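Local coordinates for signal transduction histidine-protein kinase/phosphatase MprB (Mycobacterium hassiacum, PDB 6BLK) that probably autophosphorylates on a histidine with ATP as a sensor kinase of a two-component system, this piece being its ATP-binding catalytic domain, at residues G66-R71 and L82-Q87; V9-I15 and L47-V51. All coordinates share one frame; numbering follows the deposited sequence.

Contact 1: G66-R71 and L82-Q87; sequences GRVGVR and LVITDQ
Gly69 and Thr85 face each other as an antiparallel hydrogen-bonded pair, with Thr85 N giving to Gly69 O at 2.8 Å and Gly69 N returning the bond to Thr85 O. The threonine adds a third, weak link: with chi1 at 54° its OG1 sits between its own backbone N and carbonyl carbon and reaches Gly69 N at 3.3 Å, so one N-H is shared by two oxygens of the same residue. Two residues on, Arg71 and Val83 make the next hydrogen-bonded pair, its shorter bond running from Val83 N to Arg71 O at 2.7 Å.

Toward the other end the backbones part, and polar groups bridge the gap. Gln87 stretches its chain across, and its OE1 accepts a hydrogen bond from Arg67 N at 2.9 Å, the donor tilted 33° from the amide carbonyl plane. A water gives to Arg67 O and accepts from Gln87 N. The Arg67 guanidinium, its plane 71° from that of the Gln87 amide, forms a salt bridge with Glu32.

The apolar contacts lie on the face that meets helix 44-60. The Val70 and Leu82 side chains lie side by side, pointing the same way, with Val70 CG1 4.1 Å from Leu82 CD1 and 4.3 Å from Ile84 CG1; Val68 CG1 touches Ile84 CG2.

Asp86 turns its carboxylate away from strand 67-71: OD2 accepts from ATP N6, and OD1 from the backbone N of Gly88 and of Thr147. These antiparallel strands belong to a beta hairpin whose second strand leads into the adenine-recognising aspartate of the histidine kinase, gyrase B and HSP90-like ATPase fold.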
loop_
_atom_site.group_PDB
_atom_site.type_symbol
_atom_site.label_atom_id
_atom_site.label_comp_id
_atom_site.label_asym_id
_atom_site.label_seq_id
_atom_site.Cartn_x
_atom_site.Cartn_y
_atom_site.Cartn_z
ATOM N N GLY A 66 7.985 -0.475 15.283
ATOM C CA GLY A 66 6.607 -0.261 14.876
ATOM C C GLY A 66 5.991 -1.487 14.237
ATOM O O GLY A 66 6.658 -2.391 13.741
ATOM N N ARG A 67 4.673 -1.492 14.264
ATOM C CA ARG A 67 3.875 -2.535 13.658
ATOM C C ARG A 67 3.341 -2.000 12.338
ATOM O O ARG A 67 2.878 -0.859 12.267
ATOM C CB ARG A 67 2.721 -2.946 14.570
ATOM C CG ARG A 67 3.164 -3.731 15.803
ATOM C CD ARG A 67 1.984 -4.263 16.614
ATOM N NE ARG A 67 1.149 -3.197 17.172
ATOM C CZ ARG A 67 -0.135 -2.986 16.880
ATOM N NH1 ARG A 67 -0.786 -3.768 16.029
ATOM N NH2 ARG A 67 -0.780 -1.982 17.459
ATOM N N VAL A 68 3.424 -2.825 11.304
ATOM C CA VAL A 68 2.827 -2.506 10.013
ATOM C C VAL A 68 1.792 -3.579 9.715
ATOM O O VAL A 68 2.101 -4.773 9.737
ATOM C CB VAL A 68 3.901 -2.416 8.912
ATOM C CG1 VAL A 68 3.247 -2.384 7.500
ATOM C CG2 VAL A 68 4.818 -1.197 9.131
ATOM N N GLY A 69 0.551 -3.157 9.479
ATOM C CA GLY A 69 -0.531 -4.074 9.205
ATOM C C GLY A 69 -0.720 -4.174 7.696
ATOM O O GLY A 69 -0.663 -3.180 6.998
ATOM N N VAL A 70 -0.902 -5.404 7.233
ATOM C CA VAL A 70 -1.071 -5.701 5.819
ATOM C C VAL A 70 -2.277 -6.622 5.745
ATOM O O VAL A 70 -2.177 -7.816 6.050
ATOM C CB VAL A 70 0.155 -6.368 5.192
ATOM C CG1 VAL A 70 -0.066 -6.586 3.729
ATOM C CG2 VAL A 70 1.436 -5.567 5.477
ATOM N N ARG A 71 -3.422 -6.079 5.373
ATOM C CA ARG A 71 -4.673 -6.809 5.481
ATOM C C ARG A 71 -5.379 -6.775 4.143
ATOM O O ARG A 71 -5.482 -5.729 3.515
ATOM C CB ARG A 71 -5.600 -6.235 6.564
ATOM C CG ARG A 71 -4.923 -5.741 7.856
ATOM C CD ARG A 71 -4.643 -6.801 8.872
ATOM N NE ARG A 71 -4.094 -6.221 10.098
ATOM C CZ ARG A 71 -3.537 -6.935 11.070
ATOM N NH1 ARG A 71 -3.455 -8.257 10.964
ATOM N NH2 ARG A 71 -3.072 -6.328 12.150
ATOM N N LEU A 82 -7.194 -4.026 0.131
ATOM C CA LEU A 82 -5.888 -4.153 0.759
ATOM C C LEU A 82 -5.680 -2.898 1.587
ATOM O O LEU A 82 -5.779 -1.784 1.070
ATOM C CB LEU A 82 -4.783 -4.324 -0.288
ATOM C CG LEU A 82 -3.311 -4.190 0.122
ATOM C CD1 LEU A 82 -2.851 -5.295 1.049
ATOM C CD2 LEU A 82 -2.438 -4.194 -1.136
ATOM N N VAL A 83 -5.404 -3.075 2.858
ATOM C CA VAL A 83 -5.155 -1.943 3.743
ATOM C C VAL A 83 -3.794 -2.146 4.357
ATOM O O VAL A 83 -3.558 -3.155 5.039
ATOM C CB VAL A 83 -6.228 -1.782 4.830
ATOM C CG1 VAL A 83 -5.994 -0.493 5.602
ATOM C CG2 VAL A 83 -7.603 -1.757 4.236
ATOM N N ILE A 84 -2.904 -1.190 4.126
ATOM C CA ILE A 84 -1.553 -1.204 4.691
ATOM C C ILE A 84 -1.433 -0.044 5.682
ATOM O O ILE A 84 -1.731 1.118 5.359
ATOM C CB ILE A 84 -0.476 -1.133 3.600
ATOM C CG1 ILE A 84 -0.463 -2.425 2.780
ATOM C CG2 ILE A 84 0.898 -0.865 4.212
ATOM C CD1 ILE A 84 0.263 -2.341 1.457
ATOM N N THR A 85 -1.071 -0.374 6.917
ATOM C CA THR A 85 -1.144 0.574 8.009
ATOM C C THR A 85 0.187 0.632 8.729
ATOM O O THR A 85 0.921 -0.361 8.813
ATOM C CB THR A 85 -2.225 0.232 9.064
ATOM O OG1 THR A 85 -2.018 -1.103 9.537
ATOM C CG2 THR A 85 -3.600 0.371 8.529
ATOM N N ASP A 86 0.482 1.809 9.269
ATOM C CA ASP A 86 1.675 1.971 10.106
ATOM C C ASP A 86 1.327 2.769 11.353
ATOM O O ASP A 86 0.189 3.190 11.572
ATOM C CB ASP A 86 2.818 2.633 9.332
ATOM C CG ASP A 86 2.440 3.992 8.819
ATOM O OD1 ASP A 86 2.090 4.879 9.641
ATOM O OD2 ASP A 86 2.435 4.158 7.577
ATOM N N GLN A 87 2.354 2.966 12.201
ATOM C CA GLN A 87 2.255 3.725 13.435
ATOM C C GLN A 87 3.080 4.997 13.358
ATOM O O GLN A 87 3.568 5.495 14.371
ATOM C CB GLN A 87 2.705 2.863 14.606
ATOM C CG GLN A 87 1.811 1.685 14.864
ATOM C CD GLN A 87 2.246 0.901 16.087
ATOM O OE1 GLN A 87 3.329 0.322 16.116
ATOM N NE2 GLN A 87 1.406 0.890 17.101
HETATM O O HOH W 1 4.600 1.296 12.181
#

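Contact 2: V9-I15 and L47-V51; sequences VDMTEVI and LGRAV
Leu47 lays its CD1 methyl against the isopropyl group of Val9, 3.8 Å from CG1, with the two side chains crossing at a slant. The same methyl also lies 4.1 Å from Met11 SD, the methionine coming in at about a right angle. The leucine branch is thereby touched both by the end of strand 7-10 and by the first turn of helix 11-25. Met11 gets there by folding up: chi2 and chi3 are both near -60°, and the bent chain swings SD and CE toward helix 44-60, where CE meets Val51 CG2 at 4.4 Å.

One turn along, Val14 points toward the partner helix. Its CG1, set anti to the backbone N (chi1 168°), lands 3.7 Å from Gly48 CA, directly against the bare backbone. That methyl also touches Leu47 CB and Val51 CG2, each at 4.3 Å, so it sits among Leu47, Gly48 and Val51, residues spanning just over one turn of the helix. Ile15 finishes the row, its CG1 meeting Val51 CG1. All these contacts between the segments are apolar.

The two short helical segments cross at -51°, their axes 9.7 Å apart, and the CA atoms come nearest at Val14 and Gly48, 5.5 Å. On the far side from helix 44-60, Asp10 is the N-cap of helix 11-25, its OD1 accepting weakly from Thr12 N and Glu13 N. Ser18 OG bonds to Val14 O and weakly to Gly48 O, a polar link between the helices just past the apolar row.

Beyond this pair, Met11 and Ile15 rest on strands 30-40 and 67-76, while Leu47 reaches Val125 of helix 118-128. This is the helical layer of an alpha/beta sandwich, packed on one face of the mixed sheet as in the histidine kinase ATP-binding domain.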
loop_
_atom_site.group_PDB
_atom_site.type_symbol
_atom_site.label_atom_id
_atom_site.label_comp_id
_atom_site.label_asym_id
_atom_site.label_seq_id
_atom_site.Cartn_x
_atom_site.Cartn_y
_atom_site.Cartn_z
ATOM N N VAL A 9 -3.374 -13.144 -11.505
ATOM C CA VAL A 9 -2.363 -12.730 -10.522
ATOM C C VAL A 9 -2.814 -13.167 -9.127
ATOM O O VAL A 9 -3.874 -12.740 -8.648
ATOM C CB VAL A 9 -2.113 -11.212 -10.550
ATOM C CG1 VAL A 9 -1.115 -10.835 -9.506
ATOM C CG2 VAL A 9 -1.600 -10.758 -11.909
ATOM N N ASP A 10 -1.997 -13.987 -8.462
ATOM C CA ASP A 10 -2.247 -14.423 -7.081
ATOM C C ASP A 10 -1.755 -13.346 -6.112
ATOM O O ASP A 10 -0.560 -13.120 -5.981
ATOM C CB ASP A 10 -1.525 -15.757 -6.878
ATOM C CG ASP A 10 -1.671 -16.328 -5.507
ATOM O OD1 ASP A 10 -2.050 -15.612 -4.572
ATOM O OD2 ASP A 10 -1.355 -17.531 -5.366
ATOM N N MET A 11 -2.675 -12.653 -5.439
ATOM C CA MET A 11 -2.268 -11.525 -4.628
ATOM C C MET A 11 -1.520 -11.968 -3.378
ATOM O O MET A 11 -0.748 -11.176 -2.832
ATOM C CB MET A 11 -3.469 -10.661 -4.227
ATOM C CG MET A 11 -4.057 -9.826 -5.359
ATOM S SD MET A 11 -2.853 -8.671 -6.106
ATOM C CE MET A 11 -2.376 -7.637 -4.759
ATOM N N THR A 12 -1.712 -13.217 -2.946
ATOM C CA THR A 12 -0.932 -13.721 -1.822
ATOM C C THR A 12 0.539 -13.774 -2.190
ATOM O O THR A 12 1.400 -13.402 -1.388
ATOM C CB THR A 12 -1.433 -15.091 -1.394
ATOM O OG1 THR A 12 -2.823 -15.023 -1.064
ATOM C CG2 THR A 12 -0.632 -15.590 -0.202
ATOM N N GLU A 13 0.851 -14.207 -3.408
ATOM C CA GLU A 13 2.252 -14.262 -3.802
ATOM C C GLU A 13 2.815 -12.863 -4.016
ATOM O O GLU A 13 3.959 -12.594 -3.637
ATOM C CB GLU A 13 2.414 -15.123 -5.052
ATOM C CG GLU A 13 1.957 -16.574 -4.913
ATOM C CD GLU A 13 3.114 -17.541 -4.765
ATOM O OE1 GLU A 13 4.207 -17.106 -4.332
ATOM O OE2 GLU A 13 2.933 -18.737 -5.095
ATOM N N VAL A 14 2.030 -11.958 -4.612
ATOM C CA VAL A 14 2.482 -10.592 -4.826
ATOM C C VAL A 14 2.853 -9.945 -3.502
ATOM O O VAL A 14 3.922 -9.339 -3.361
ATOM C CB VAL A 14 1.398 -9.789 -5.564
ATOM C CG1 VAL A 14 1.715 -8.318 -5.550
ATOM C CG2 VAL A 14 1.285 -10.299 -6.978
ATOM N N ILE A 15 1.979 -10.073 -2.511
ATOM C CA ILE A 15 2.241 -9.455 -1.215
ATOM C C ILE A 15 3.423 -10.125 -0.534
ATOM O O ILE A 15 4.267 -9.443 0.052
ATOM C CB ILE A 15 0.972 -9.493 -0.356
ATOM C CG1 ILE A 15 -0.117 -8.663 -1.034
ATOM C CG2 ILE A 15 1.282 -9.006 1.036
ATOM C CD1 ILE A 15 -1.498 -8.884 -0.473
ATOM N N LEU A 47 1.547 -4.707 -10.122
ATOM C CA LEU A 47 0.936 -4.837 -8.809
ATOM C C LEU A 47 1.999 -4.993 -7.740
ATOM O O LEU A 47 1.860 -4.442 -6.646
ATOM C CB LEU A 47 -0.017 -6.035 -8.765
ATOM C CG LEU A 47 -1.291 -5.836 -9.580
ATOM C CD1 LEU A 47 -1.968 -7.162 -9.833
ATOM C CD2 LEU A 47 -2.246 -4.817 -8.973
ATOM N N GLY A 48 3.047 -5.755 -8.031
ATOM C CA GLY A 48 4.127 -5.897 -7.067
ATOM C C GLY A 48 4.819 -4.576 -6.794
ATOM O O GLY A 48 5.158 -4.256 -5.649
ATOM N N ARG A 49 5.008 -3.776 -7.840
ATOM C CA ARG A 49 5.609 -2.470 -7.680
ATOM C C ARG A 49 4.728 -1.582 -6.817
ATOM O O ARG A 49 5.218 -0.855 -5.953
ATOM C CB ARG A 49 5.830 -1.843 -9.050
ATOM C CG ARG A 49 6.473 -0.487 -8.999
ATOM C CD ARG A 49 6.766 0.015 -10.400
ATOM N NE ARG A 49 7.469 1.298 -10.392
ATOM C CZ ARG A 49 7.829 1.956 -11.490
ATOM N NH1 ARG A 49 7.557 1.445 -12.682
ATOM N NH2 ARG A 49 8.466 3.118 -11.400
ATOM N N ALA A 50 3.418 -1.650 -7.026
ATOM C CA ALA A 50 2.498 -0.829 -6.261
ATOM C C ALA A 50 2.482 -1.228 -4.791
ATOM O O ALA A 50 2.584 -0.368 -3.912
ATOM C CB ALA A 50 1.117 -0.903 -6.895
ATOM N N VAL A 51 2.386 -2.524 -4.493
ATOM C CA VAL A 51 2.377 -2.941 -3.097
ATOM C C VAL A 51 3.710 -2.607 -2.432
ATOM O O VAL A 51 3.738 -2.102 -1.302
ATOM C CB VAL A 51 2.031 -4.434 -2.985
ATOM C CG1 VAL A 51 2.159 -4.911 -1.552
ATOM C CG2 VAL A 51 0.622 -4.701 -3.503
#

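In the fold
Both contacts reach the same mixed sheet, contact 1 within it and contact 2 in the helical layer on one face. They meet directly: Ile15 CG2 packs on Val70 CG1 at 3.9 Å, and Val51 CG2 lies 3.9 Å from Leu82 CD2, so the apolar face of the hairpin is part of the core that the helices cover. Contact 2 is buried and apolar across its interface; contact 1 is only partly buried, held chiefly by backbone bonds, with polar side chains and a water at one end. Contact 1 includes Asp86, which binds ATP, whereas Val51 in contact 2 stays about 13 Å from the nucleotide, measured from its side chain.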